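Local coordinates for N-acetylglucosamine-6-phosphate deacetylase (PDB 6FV4), which probably removes the acetyl group from N-acetylglucosamine-6-phosphate, as a metal-dependent hydrolase of the NagA family, at residues V199-T208 with A220-R231; M324-V332 with L343-C351. The protein carries 1 engineered substitution. All blocks are in the same frame, centred on the assembly; numbering follows the deposited sequence.

Contact 1: V199-T208 with A220-R231; sequences VAAVGHTEAT and ATVGTHLFNAMR. With CD (cadmium ion), chain J.
His204 has CG anti to its carbonyl carbon (chi1 -79°), whereas in His225 CG stands between the backbone N and the carbonyl carbon (chi1 50°); these two turns swing both NE2 atoms onto one cadmium ion. His204 NE2 lies 2.3 Å from the cadmium and His225 NE2 2.5 Å. The rings are oblique, their planes 49° apart, and a water, Glu138 and His150 also bind the ion. Ala229 CB sits over the centre of the His204 ring, 3.6 Å from the centroid, a CH-pi contact on one face. The His225 ring lies between Asn228 CB on one face and Thr224 CG2 on the other, which, with the metal bond, probably restricts its rotation. Behind the site, strands 199-202 and 222-223 are parallel neighbours in the beta-alpha-beta unit that runs through helix 209-217, part of the amidohydrolase barrel, and both histidines follow their C-terminal ends. Backbone hydrogen bonds join the strands, Val202 N donating to Val222 O (2.8 Å) and Thr224 N to Val202 O (2.7 Å), while Ala201 CB packs on Val222 CG1. Past the histidines the chains meet again, Thr205 N donating to Ala229 O at 3.3 Å. There Arg231 bends at chi3 and brings NE and NH2 to Glu206 O in two weak bonds, NH2 at 2.9 Å; Glu206 OE2 is held by Arg146 and Thr144.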
loop_
_atom_site.group_PDB
_atom_site.type_symbol
_atom_site.label_atom_id
_atom_site.label_comp_id
_atom_site.label_asym_id
_atom_site.label_seq_id
_atom_site.Cartn_x
_atom_site.Cartn_y
_atom_site.Cartn_z
ATOM N N VAL B 199 20.584 -2.012 14.989
ATOM C CA VAL B 199 19.548 -2.105 13.964
ATOM C C VAL B 199 20.096 -1.585 12.641
ATOM O O VAL B 199 20.728 -0.519 12.578
ATOM C CB VAL B 199 18.289 -1.327 14.381
ATOM C CG1 VAL B 199 17.250 -1.366 13.269
ATOM C CG2 VAL B 199 17.686 -1.887 15.679
ATOM N N ALA B 200 19.871 -2.341 11.574
ATOM C CA ALA B 200 20.213 -1.902 10.231
ATOM C C ALA B 200 18.950 -1.338 9.591
ATOM O O ALA B 200 17.926 -2.028 9.519
ATOM C CB ALA B 200 20.800 -3.055 9.417
ATOM N N ALA B 201 19.008 -0.075 9.166
ATOM C CA ALA B 201 17.907 0.574 8.472
ATOM C C ALA B 201 18.269 0.763 7.003
ATOM O O ALA B 201 19.438 0.925 6.665
ATOM C CB ALA B 201 17.570 1.926 9.119
ATOM N N VAL B 202 17.259 0.710 6.117
ATOM C CA VAL B 202 17.449 0.975 4.690
ATOM C C VAL B 202 16.980 2.395 4.412
ATOM O O VAL B 202 15.892 2.789 4.845
ATOM C CB VAL B 202 16.686 -0.034 3.805
ATOM C CG1 VAL B 202 16.674 0.427 2.347
ATOM C CG2 VAL B 202 17.310 -1.392 3.873
ATOM N N GLY B 203 17.788 3.164 3.692
ATOM C CA GLY B 203 17.452 4.551 3.437
ATOM C C GLY B 203 18.467 5.162 2.500
ATOM O O GLY B 203 19.499 4.558 2.187
ATOM N N HIS B 204 18.139 6.369 2.030
ATOM C CA HIS B 204 19.037 7.189 1.213
ATOM C C HIS B 204 19.675 6.380 0.090
ATOM O O HIS B 204 20.894 6.307 -0.048
ATOM C CB HIS B 204 20.108 7.840 2.089
ATOM C CG HIS B 204 19.605 9.040 2.808
ATOM N ND1 HIS B 204 19.833 10.325 2.363
ATOM C CD2 HIS B 204 18.845 9.150 3.920
ATOM C CE1 HIS B 204 19.244 11.180 3.177
ATOM N NE2 HIS B 204 18.631 10.493 4.126
ATOM N N THR B 205 18.811 5.779 -0.732
ATOM C CA THR B 205 19.254 4.712 -1.603
ATOM C C THR B 205 18.486 4.739 -2.917
ATOM O O THR B 205 17.320 5.135 -2.971
ATOM C CB THR B 205 19.082 3.357 -0.908
ATOM O OG1 THR B 205 19.379 2.301 -1.826
ATOM C CG2 THR B 205 17.662 3.196 -0.381
ATOM N N GLU B 206 19.187 4.330 -3.972
ATOM C CA GLU B 206 18.642 4.057 -5.288
ATOM C C GLU B 206 18.517 2.556 -5.542
ATOM O O GLU B 206 18.471 2.132 -6.700
ATOM C CB GLU B 206 19.522 4.716 -6.358
ATOM C CG GLU B 206 19.696 6.231 -6.186
ATOM C CD GLU B 206 18.380 6.987 -6.321
ATOM O OE1 GLU B 206 17.506 6.541 -7.107
ATOM O OE2 GLU B 206 18.210 8.028 -5.644
ATOM N N ALA B 207 18.470 1.749 -4.475
ATOM C CA ALA B 207 18.414 0.302 -4.616
ATOM C C ALA B 207 17.126 -0.135 -5.301
ATOM O O ALA B 207 16.078 0.497 -5.172
ATOM C CB ALA B 207 18.495 -0.378 -3.252
ATOM N N THR B 208 17.208 -1.249 -6.013
ATOM C CA THR B 208 16.016 -1.826 -6.595
ATOM C C THR B 208 15.246 -2.609 -5.529
ATOM O O THR B 208 15.708 -2.806 -4.394
ATOM C CB THR B 208 16.379 -2.721 -7.778
ATOM O OG1 THR B 208 17.083 -3.874 -7.304
ATOM C CG2 THR B 208 17.268 -1.964 -8.780
ATOM N N ALA B 220 18.199 -6.269 7.771
ATOM C CA ALA B 220 17.662 -4.930 7.939
ATOM C C ALA B 220 16.217 -5.020 8.408
ATOM O O ALA B 220 15.452 -5.858 7.925
ATOM C CB ALA B 220 17.768 -4.148 6.625
ATOM N N THR B 221 15.845 -4.174 9.377
ATOM C CA THR B 221 14.516 -4.255 9.982
ATOM C C THR B 221 13.809 -2.912 10.065
ATOM O O THR B 221 12.732 -2.836 10.678
ATOM C CB THR B 221 14.578 -4.841 11.402
ATOM O OG1 THR B 221 15.491 -4.071 12.201
ATOM C CG2 THR B 221 14.987 -6.314 11.386
ATOM N N VAL B 222 14.394 -1.844 9.513
ATOM C CA VAL B 222 13.798 -0.513 9.572
ATOM C C VAL B 222 13.945 0.148 8.208
ATOM O O VAL B 222 14.966 -0.031 7.534
ATOM C CB VAL B 222 14.429 0.349 10.690
ATOM C CG1 VAL B 222 14.008 1.811 10.553
ATOM C CG2 VAL B 222 14.031 -0.185 12.080
ATOM N N GLY B 223 12.907 0.867 7.780
ATOM C CA GLY B 223 13.002 1.775 6.650
ATOM C C GLY B 223 13.142 3.208 7.129
ATOM O O GLY B 223 12.270 3.719 7.836
ATOM N N THR B 224 14.279 3.840 6.785
ATOM C CA THR B 224 14.522 5.243 7.132
ATOM C C THR B 224 13.660 6.160 6.273
ATOM O O THR B 224 13.741 6.103 5.045
ATOM C CB THR B 224 15.997 5.613 6.929
ATOM O OG1 THR B 224 16.826 4.692 7.634
ATOM C CG2 THR B 224 16.273 7.007 7.437
ATOM N N HIS B 225 12.929 7.072 6.936
ATOM C CA HIS B 225 11.842 7.905 6.417
ATOM C C HIS B 225 11.362 7.505 5.020
ATOM O O HIS B 225 11.743 8.114 4.008
ATOM C CB HIS B 225 12.201 9.401 6.454
ATOM C CG HIS B 225 13.529 9.744 5.841
ATOM N ND1 HIS B 225 13.993 9.165 4.681
ATOM C CD2 HIS B 225 14.471 10.640 6.215
ATOM C CE1 HIS B 225 15.163 9.685 4.364
ATOM N NE2 HIS B 225 15.464 10.598 5.268
ATOM N N LEU B 226 10.532 6.462 4.994
ATOM C CA LEU B 226 9.949 5.906 3.778
ATOM C C LEU B 226 9.479 6.996 2.829
ATOM O O LEU B 226 8.827 7.953 3.247
ATOM C CB LEU B 226 8.767 5.002 4.142
ATOM C CG LEU B 226 8.422 3.977 3.066
ATOM C CD1 LEU B 226 9.376 2.818 3.096
ATOM C CD2 LEU B 226 6.986 3.468 3.241
ATOM N N PHE B 227 9.839 6.830 1.551
ATOM C CA PHE B 227 9.534 7.688 0.407
ATOM C C PHE B 227 10.470 8.889 0.300
ATOM O O PHE B 227 10.693 9.395 -0.807
ATOM C CB PHE B 227 8.070 8.159 0.424
ATOM C CG PHE B 227 7.088 7.093 -0.000
ATOM C CD1 PHE B 227 6.866 6.828 -1.351
ATOM C CD2 PHE B 227 6.415 6.338 0.953
ATOM C CE1 PHE B 227 5.956 5.841 -1.750
ATOM C CE2 PHE B 227 5.514 5.347 0.567
ATOM C CZ PHE B 227 5.283 5.095 -0.792
ATOM N N ASN B 228 11.021 9.365 1.413
ATOM C CA ASN B 228 11.981 10.471 1.348
ATOM C C ASN B 228 13.376 9.936 1.082
ATOM O O ASN B 228 13.787 8.936 1.675
ATOM C CB ASN B 228 11.983 11.294 2.636
ATOM C CG ASN B 228 10.652 11.932 2.911
ATOM O OD1 ASN B 228 10.045 11.708 3.965
ATOM N ND2 ASN B 228 10.167 12.717 1.957
ATOM N N ALA B 229 14.097 10.601 0.170
ATOM C CA ALA B 229 15.475 10.231 -0.183
ATOM C C ALA B 229 15.554 8.783 -0.658
ATOM O O ALA B 229 16.469 8.038 -0.315
ATOM C CB ALA B 229 16.435 10.472 0.984
ATOM N N MET B 230 14.590 8.384 -1.473
ATOM C CA MET B 230 14.425 6.987 -1.819
ATOM C C MET B 230 13.844 6.915 -3.223
ATOM O O MET B 230 13.060 7.780 -3.611
ATOM C CB MET B 230 13.506 6.328 -0.783
ATOM C CG MET B 230 13.093 4.911 -1.037
ATOM S SD MET B 230 12.095 4.382 0.378
ATOM C CE MET B 230 13.351 4.333 1.662
ATOM N N ARG B 231 14.260 5.910 -3.980
ATOM C CA ARG B 231 13.702 5.694 -5.307
ATOM C C ARG B 231 12.187 5.498 -5.215
ATOM O O ARG B 231 11.705 4.830 -4.297
ATOM C CB ARG B 231 14.366 4.473 -5.943
ATOM C CG ARG B 231 13.789 4.046 -7.268
ATOM C CD ARG B 231 14.374 2.714 -7.695
ATOM N NE ARG B 231 15.778 2.832 -8.061
ATOM C CZ ARG B 231 16.279 2.438 -9.227
ATOM N NH1 ARG B 231 15.488 1.896 -10.145
ATOM N NH2 ARG B 231 17.574 2.585 -9.472
HETATM CD CD CD J . 17.542 11.841 5.689
HETATM O O HOH W 1 18.155 -4.772 11.881
HETATM O O HOH W 2 16.512 13.549 4.033
#

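Contact 2: M324-V332 with L343-C351; sequences MEQVFRLAV and LSLAVRQAC
Phe328 inserts its ring as a knob among Leu343, Ala346, Val347 and Ala350, the two helices running roughly antiparallel with axes 9.1 Å apart at closest approach. With CG anti to the backbone N (chi1 -177°), the ring reaches across to the second helix. Its CE1 comes within 3.4 Å of Ala346 CB in an oblique approach, whereas Ala350 CB meets the edge, near the ring plane, 3.9 Å from CD1. The Val347 side chain runs beside that of Phe328, pointing the same way; the Leu343 side chain crosses it at about a right angle, CD2 being 4.1 Å from Phe328 CE2. Val332 CG2 covers part of one ring face and presses tightly on Ala346 CB at 3.5 Å. This single knob joins helices 324-334 and 339-357, which follow each other in the chain within the amidohydrolase domain. The pair also lies against the barrel strands: Phe328 meets the ring of Phe68, and Ala350 packs on Leu280. Ala346 and Ala350 point toward the partner helix and lie against the ring, while Ala331 CB faces Ala346 CB. At the N-terminal end of segment 324-332 Met324, bent at chi2 and chi3, lays its CE 3.5 Å from Ala350 O and 4.0 Å from Ala350 CB.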
loop_
_atom_site.group_PDB
_atom_site.type_symbol
_atom_site.label_atom_id
_atom_site.label_comp_id
_atom_site.label_asym_id
_atom_site.label_seq_id
_atom_site.Cartn_x
_atom_site.Cartn_y
_atom_site.Cartn_z
ATOM N N MET B 324 7.341 15.631 17.990
ATOM C CA MET B 324 6.490 14.449 18.091
ATOM C C MET B 324 5.056 14.827 18.412
ATOM O O MET B 324 4.132 14.144 17.962
ATOM C CB MET B 324 7.022 13.471 19.130
ATOM C CG MET B 324 8.193 12.638 18.647
ATOM S SD MET B 324 8.007 11.619 17.172
ATOM C CE MET B 324 7.326 10.088 17.843
ATOM N N GLU B 325 4.857 15.907 19.179
ATOM C CA GLU B 325 3.521 16.431 19.439
ATOM C C GLU B 325 2.782 16.762 18.141
ATOM O O GLU B 325 1.583 16.487 18.010
ATOM C CB GLU B 325 3.630 17.677 20.325
ATOM C CG GLU B 325 2.355 18.491 20.421
ATOM C CD GLU B 325 2.501 19.689 21.325
ATOM O OE1 GLU B 325 1.493 20.364 21.599
ATOM O OE2 GLU B 325 3.627 19.947 21.780
ATOM N N GLN B 326 3.477 17.367 17.172
ATOM C CA GLN B 326 2.818 17.732 15.921
ATOM C C GLN B 326 2.534 16.508 15.061
ATOM O O GLN B 326 1.454 16.400 14.470
ATOM C CB GLN B 326 3.665 18.743 15.141
ATOM C CG GLN B 326 3.657 20.149 15.730
ATOM C CD GLN B 326 4.771 21.023 15.173
ATOM O OE1 GLN B 326 5.871 21.050 15.716
ATOM N NE2 GLN B 326 4.484 21.757 14.098
ATOM N N VAL B 327 3.482 15.575 14.963
ATOM C CA VAL B 327 3.236 14.424 14.099
ATOM C C VAL B 327 2.164 13.519 14.701
ATOM O O VAL B 327 1.343 12.946 13.967
ATOM C CB VAL B 327 4.531 13.652 13.804
ATOM C CG1 VAL B 327 5.584 14.591 13.195
ATOM C CG2 VAL B 327 5.049 12.982 15.042
ATOM N N PHE B 328 2.139 13.392 16.035
ATOM C CA PHE B 328 1.076 12.642 16.701
ATOM C C PHE B 328 -0.297 13.210 16.343
ATOM O O PHE B 328 -1.214 12.468 15.965
ATOM C CB PHE B 328 1.287 12.678 18.218
ATOM C CG PHE B 328 0.276 11.862 19.009
ATOM C CD1 PHE B 328 0.459 10.500 19.203
ATOM C CD2 PHE B 328 -0.842 12.464 19.568
ATOM C CE1 PHE B 328 -0.463 9.746 19.953
ATOM C CE2 PHE B 328 -1.768 11.717 20.302
ATOM C CZ PHE B 328 -1.576 10.357 20.491
ATOM N N ARG B 329 -0.452 14.527 16.474
ATOM C CA ARG B 329 -1.732 15.173 16.205
ATOM C C ARG B 329 -2.103 15.064 14.730
ATOM O O ARG B 329 -3.272 14.845 14.397
ATOM C CB ARG B 329 -1.655 16.629 16.668
ATOM C CG ARG B 329 -2.917 17.452 16.557
ATOM C CD ARG B 329 -2.766 18.804 17.291
ATOM N NE ARG B 329 -1.457 19.435 17.093
ATOM C CZ ARG B 329 -0.557 19.652 18.055
ATOM N NH1 ARG B 329 -0.804 19.298 19.313
ATOM N NH2 ARG B 329 0.602 20.231 17.757
ATOM N N LEU B 330 -1.117 15.180 13.828
ATOM C CA LEU B 330 -1.396 14.984 12.404
ATOM C C LEU B 330 -1.703 13.521 12.090
ATOM O O LEU B 330 -2.568 13.223 11.256
ATOM C CB LEU B 330 -0.216 15.487 11.566
ATOM C CG LEU B 330 -0.134 17.011 11.426
ATOM C CD1 LEU B 330 1.143 17.471 10.719
ATOM C CD2 LEU B 330 -1.406 17.527 10.687
ATOM N N ALA B 331 -1.013 12.592 12.747
ATOM C CA ALA B 331 -1.332 11.176 12.586
ATOM C C ALA B 331 -2.783 10.885 12.970
ATOM O O ALA B 331 -3.488 10.158 12.258
ATOM C CB ALA B 331 -0.370 10.326 13.425
ATOM N N VAL B 332 -3.246 11.440 14.096
ATOM C CA VAL B 332 -4.623 11.209 14.537
ATOM C C VAL B 332 -5.605 11.841 13.552
ATOM O O VAL B 332 -6.687 11.299 13.284
ATOM C CB VAL B 332 -4.830 11.763 15.962
ATOM C CG1 VAL B 332 -6.301 11.643 16.374
ATOM C CG2 VAL B 332 -3.930 11.056 16.985
ATOM N N LEU B 343 -6.488 7.604 18.125
ATOM C CA LEU B 343 -5.586 7.748 19.259
ATOM C C LEU B 343 -4.858 6.448 19.541
ATOM O O LEU B 343 -3.666 6.453 19.869
ATOM C CB LEU B 343 -6.369 8.190 20.492
ATOM C CG LEU B 343 -6.863 9.633 20.491
ATOM C CD1 LEU B 343 -7.758 9.850 21.690
ATOM C CD2 LEU B 343 -5.707 10.620 20.503
ATOM N N SER B 344 -5.567 5.320 19.435
ATOM C CA SER B 344 -4.954 4.032 19.735
ATOM C C SER B 344 -3.902 3.666 18.698
ATOM O O SER B 344 -2.842 3.120 19.039
ATOM C CB SER B 344 -6.031 2.952 19.823
ATOM O OG SER B 344 -6.656 3.020 21.094
ATOM N N LEU B 345 -4.164 3.974 17.431
ATOM C CA LEU B 345 -3.156 3.741 16.408
ATOM C C LEU B 345 -1.965 4.676 16.599
ATOM O O LEU B 345 -0.815 4.240 16.550
ATOM C CB LEU B 345 -3.766 3.927 15.025
ATOM C CG LEU B 345 -2.800 3.796 13.851
ATOM C CD1 LEU B 345 -2.227 2.396 13.791
ATOM C CD2 LEU B 345 -3.517 4.178 12.542
ATOM N N ALA B 346 -2.231 5.966 16.832
ATOM C CA ALA B 346 -1.158 6.941 16.956
ATOM C C ALA B 346 -0.245 6.612 18.134
ATOM O O ALA B 346 0.974 6.799 18.050
ATOM C CB ALA B 346 -1.752 8.344 17.090
ATOM N N VAL B 347 -0.806 6.075 19.225
ATOM C CA VAL B 347 0.035 5.700 20.361
ATOM C C VAL B 347 0.965 4.552 19.986
ATOM O O VAL B 347 2.143 4.536 20.367
ATOM C CB VAL B 347 -0.834 5.364 21.587
ATOM C CG1 VAL B 347 -0.021 4.585 22.615
ATOM C CG2 VAL B 347 -1.352 6.630 22.208
ATOM N N ARG B 348 0.469 3.578 19.227
ATOM C CA ARG B 348 1.352 2.527 18.724
ATOM C C ARG B 348 2.453 3.109 17.841
ATOM O O ARG B 348 3.628 2.747 17.970
ATOM C CB ARG B 348 0.544 1.500 17.942
ATOM C CG ARG B 348 -0.062 0.393 18.797
ATOM C CD ARG B 348 -1.256 -0.233 18.089
ATOM N NE ARG B 348 -1.524 -1.598 18.559
ATOM C CZ ARG B 348 -2.318 -1.906 19.580
ATOM N NH1 ARG B 348 -2.946 -0.949 20.257
ATOM N NH2 ARG B 348 -2.492 -3.174 19.925
ATOM N N GLN B 349 2.090 4.015 16.930
ATOM C CA GLN B 349 3.070 4.508 15.968
ATOM C C GLN B 349 4.069 5.476 16.589
ATOM O O GLN B 349 5.195 5.594 16.088
ATOM C CB GLN B 349 2.358 5.187 14.806
ATOM C CG GLN B 349 1.536 4.220 13.978
ATOM C CD GLN B 349 0.795 4.919 12.881
ATOM O OE1 GLN B 349 0.514 6.117 12.988
ATOM N NE2 GLN B 349 0.490 4.188 11.801
ATOM N N ALA B 350 3.675 6.217 17.626
ATOM C CA ALA B 350 4.546 7.241 18.192
ATOM C C ALA B 350 5.264 6.785 19.453
ATOM O O ALA B 350 6.189 7.478 19.901
ATOM C CB ALA B 350 3.750 8.511 18.516
ATOM N N CYS B 351 4.851 5.651 20.033
ATOM C CA CYS B 351 5.345 5.192 21.326
ATOM C C CYS B 351 5.811 3.739 21.287
ATOM O O CYS B 351 6.966 3.454 21.629
ATOM C CB CYS B 351 4.269 5.360 22.412
ATOM S SG CYS B 351 3.383 6.971 22.428
#

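How the contacts relate
Contact 1 precedes contact 2 along the chain, and both belong to the amidohydrolase domain. Their centres are about 22 Å apart and the nearest atoms about 11 Å, so the two do not touch. Contact 1 belongs to neighbouring parallel strands and the loops after them that carry metal ligands, while contact 2 pairs two helices packed against strands 63-76 and 278-281. These are linked to contact 1 through the strand series: 222-223 pairs with 251-255, and that with 278-281. Strand 63-76 also bears the zinc ligands His72 and His74, and His72 lies close to Thr224, so contact 1 supplies ligands of the metal centre, while contact 2 backs strands that lead to it.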